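Local coordinates for protein methylmalonyl-CoA carboxyltransferase 12S subunit (PDB 1ON3) that transfers the carboxyl group of methylmalonyl-CoA to the biotin of the 1.3S subunit, as the homohexameric core of the transcarboxylase multienzyme complex, at residues 110-114 and 146-150. Coordinates in Å, arbitrary orientation, origin at the centre of the assembly. Residue numbers count along the deposited sequence, not the author numbering.
Sequences SAGET and EGIDS. With MCA (methylmalonyl-coenzyme A), chain T.
Beside the adenine of methylmalonyl-CoA, the N-termini of two helices of the crotonase-like N-terminal half meet. Segment 110-114 runs extended through S110, A111 and G112 (psi 139°, 94° and 162°), with G112 at the N-cap position, and turns helical at E113. At G147 phi is +40°, which favours glycine, and I148 to S150 are helical. In register, E113 CA lies 4.3 Å from S150 CA. The key link is made by E146, its chi1 m and chi2 t: carboxylate atom OE1 accepts the backbone N of E113 at 2.6 Å, so a carboxylate from 146-150 takes up the first amide of helix 113-129, next to the N-cap residue G112. The same OE1 comes within 3.2 Å of G112 CA. Its other oxygen, OE2, accepts a hydrogen bond from water 3 (2.6 Å), which in turn accepts one from T114 N (3.2 Å); OE2 also forms a salt bridge with R143. A111 O packs 3.3 Å from S150 CB, and water 1 lies between A111 O (3.0 Å) and S150 O (2.9 Å). E113 OE1 reaches 3.5 Å from D149 CB, and water 2 donates to E113 OE1 (2.4 Å) and to D149 O (3.0 Å). E113 OE1 and D149 OD1, like charges 3.9 Å apart, are balanced by arginines of two other subunits: R69 of one pairs with E113, R483 of another with D149. S110 places CB 3.7 Å from MCA N1. Helix N-termini following adjacent parallel strands, here 95-102 and 133-139, flanking a CoA pocket are characteristic of the crotonase fold of carboxyltransferases.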
# COMPACT_ATOMS: atom_id res chain seq x y z
N SER E 110 26.93 26.19 25.15
CA SER E 110 26.67 24.89 25.75
C SER E 110 25.23 24.49 25.51
O SER E 110 24.32 25.32 25.62
CB SER E 110 26.94 24.92 27.26
OG SER E 110 26.14 25.89 27.90
N ALA E 111 25.03 23.22 25.18
CA ALA E 111 23.72 22.69 24.85
C ALA E 111 22.78 22.43 26.01
O ALA E 111 22.81 21.37 26.62
CB ALA E 111 23.89 21.42 24.04
N GLY E 112 21.94 23.42 26.31
CA GLY E 112 20.97 23.24 27.37
C GLY E 112 19.92 22.24 26.91
O GLY E 112 19.77 21.98 25.72
N GLU E 113 19.18 21.68 27.85
CA GLU E 113 18.13 20.74 27.53
C GLU E 113 17.09 21.42 26.63
O GLU E 113 16.64 20.86 25.64
CB GLU E 113 17.50 20.25 28.84
CG GLU E 113 16.04 19.91 28.80
CD GLU E 113 15.47 19.68 30.19
OE1 GLU E 113 15.42 18.52 30.64
OE2 GLU E 113 15.08 20.68 30.84
N THR E 114 16.72 22.65 26.97
CA THR E 114 15.74 23.38 26.18
C THR E 114 16.31 23.77 24.82
O THR E 114 15.57 23.77 23.83
CB THR E 114 15.23 24.63 26.92
OG1 THR E 114 14.42 24.23 28.04
CG2 THR E 114 14.39 25.50 25.99
N GLU E 146 23.45 21.26 33.82
CA GLU E 146 22.18 20.55 33.68
C GLU E 146 22.27 19.02 33.74
O GLU E 146 21.29 18.32 33.51
CB GLU E 146 21.47 21.00 32.38
CG GLU E 146 21.11 22.47 32.39
CD GLU E 146 20.35 22.92 31.17
OE1 GLU E 146 20.22 22.11 30.22
OE2 GLU E 146 19.87 24.07 31.16
N GLY E 147 23.47 18.53 34.04
CA GLY E 147 23.69 17.10 34.20
C GLY E 147 22.98 16.18 33.21
O GLY E 147 23.12 16.35 32.00
N ILE E 148 22.23 15.21 33.73
CA ILE E 148 21.55 14.28 32.83
C ILE E 148 20.45 14.90 31.98
O ILE E 148 19.97 14.28 31.04
CB ILE E 148 21.01 13.03 33.58
CG1 ILE E 148 19.86 13.41 34.52
CG2 ILE E 148 22.14 12.36 34.35
CD1 ILE E 148 19.23 12.19 35.19
N ASP E 149 20.04 16.12 32.31
CA ASP E 149 19.02 16.78 31.51
C ASP E 149 19.56 17.19 30.14
O ASP E 149 18.90 17.01 29.11
CB ASP E 149 18.46 18.01 32.23
CG ASP E 149 17.69 17.65 33.48
OD1 ASP E 149 17.11 16.53 33.53
OD2 ASP E 149 17.66 18.48 34.41
N SER E 150 20.76 17.77 30.10
CA SER E 150 21.32 18.16 28.81
C SER E 150 21.75 16.89 28.07
O SER E 150 21.77 16.85 26.85
CB SER E 150 22.49 19.13 28.98
OG SER E 150 23.45 18.63 29.90
C8 MCA T . 31.91 25.99 27.84
N9 MCA T . 31.22 26.66 28.86
C4 MCA T . 30.37 25.71 29.38
C5 MCA T . 30.60 24.53 28.63
N7 MCA T . 31.58 24.74 27.67
N3 MCA T . 29.45 25.85 30.42
C2 MCA T . 28.76 24.68 30.67
N1 MCA T . 28.90 23.48 30.01
C6 MCA T . 29.82 23.37 28.97
N6 MCA T . 29.93 22.19 28.35
C1' MCA T . 31.29 27.94 29.31
C2' MCA T . 32.64 28.15 30.01
O2' MCA T . 32.58 27.76 31.36
C3' MCA T . 32.88 29.62 29.76
O3' MCA T . 32.27 30.38 30.79
C4' MCA T . 32.26 29.92 28.38
O4' MCA T . 31.27 28.84 28.20
C5' MCA T . 33.20 29.83 27.12
O5' MCA T . 34.30 29.50 27.50
P1 MCA T . 35.68 29.65 27.58
O11 MCA T . 36.31 28.74 28.39
O12 MCA T . 35.59 30.92 27.98
O6 MCA T . 36.46 29.41 26.16
P2 MCA T . 37.18 29.09 25.08
O21 MCA T . 38.29 29.39 25.86
O22 MCA T . 36.86 29.61 23.81
O7 MCA T . 37.11 27.49 25.05
CPB MCA T . 36.09 26.86 24.95
CPA MCA T . 35.94 25.35 24.97
CP7 MCA T . 35.97 25.22 26.51
CP9 MCA T . 36.99 24.62 24.11
CP8 MCA T . 34.54 25.02 24.38
OP3 MCA T . 35.07 25.86 27.09
CP6 MCA T . 35.85 23.96 27.15
OP2 MCA T . 36.67 23.04 26.81
NP2 MCA T . 34.78 23.74 28.14
CP5 MCA T . 34.31 22.39 28.20
CP4 MCA T . 34.11 21.20 27.43
CP3 MCA T . 33.40 20.01 27.87
OP1 MCA T . 33.96 19.65 29.05
NP1 MCA T . 32.31 19.16 27.35
CP2 MCA T . 32.01 18.09 28.26
CP1 MCA T . 30.81 17.42 27.73
P3 MCA T . 32.17 31.93 31.35
O31 MCA T . 33.62 31.83 31.74
O32 MCA T . 31.26 31.92 32.55
O33 MCA T . 31.95 33.06 30.39
S MCA T . 30.28 16.23 28.53
CS1 MCA T . 29.20 16.25 27.30
OS1 MCA T . 29.02 16.98 26.28
CS2 MCA T . 29.12 14.96 26.74
CS3 MCA T . 27.93 14.38 26.75
CS4 MCA T . 30.07 13.99 25.98
OS4 MCA T . 29.90 12.77 25.99
OS5 MCA T . 30.99 14.54 25.38
O HOH W 1 20.96 19.27 25.58
O HOH W 2 16.00 16.45 29.54
O HOH W 3 18.09 24.31 29.32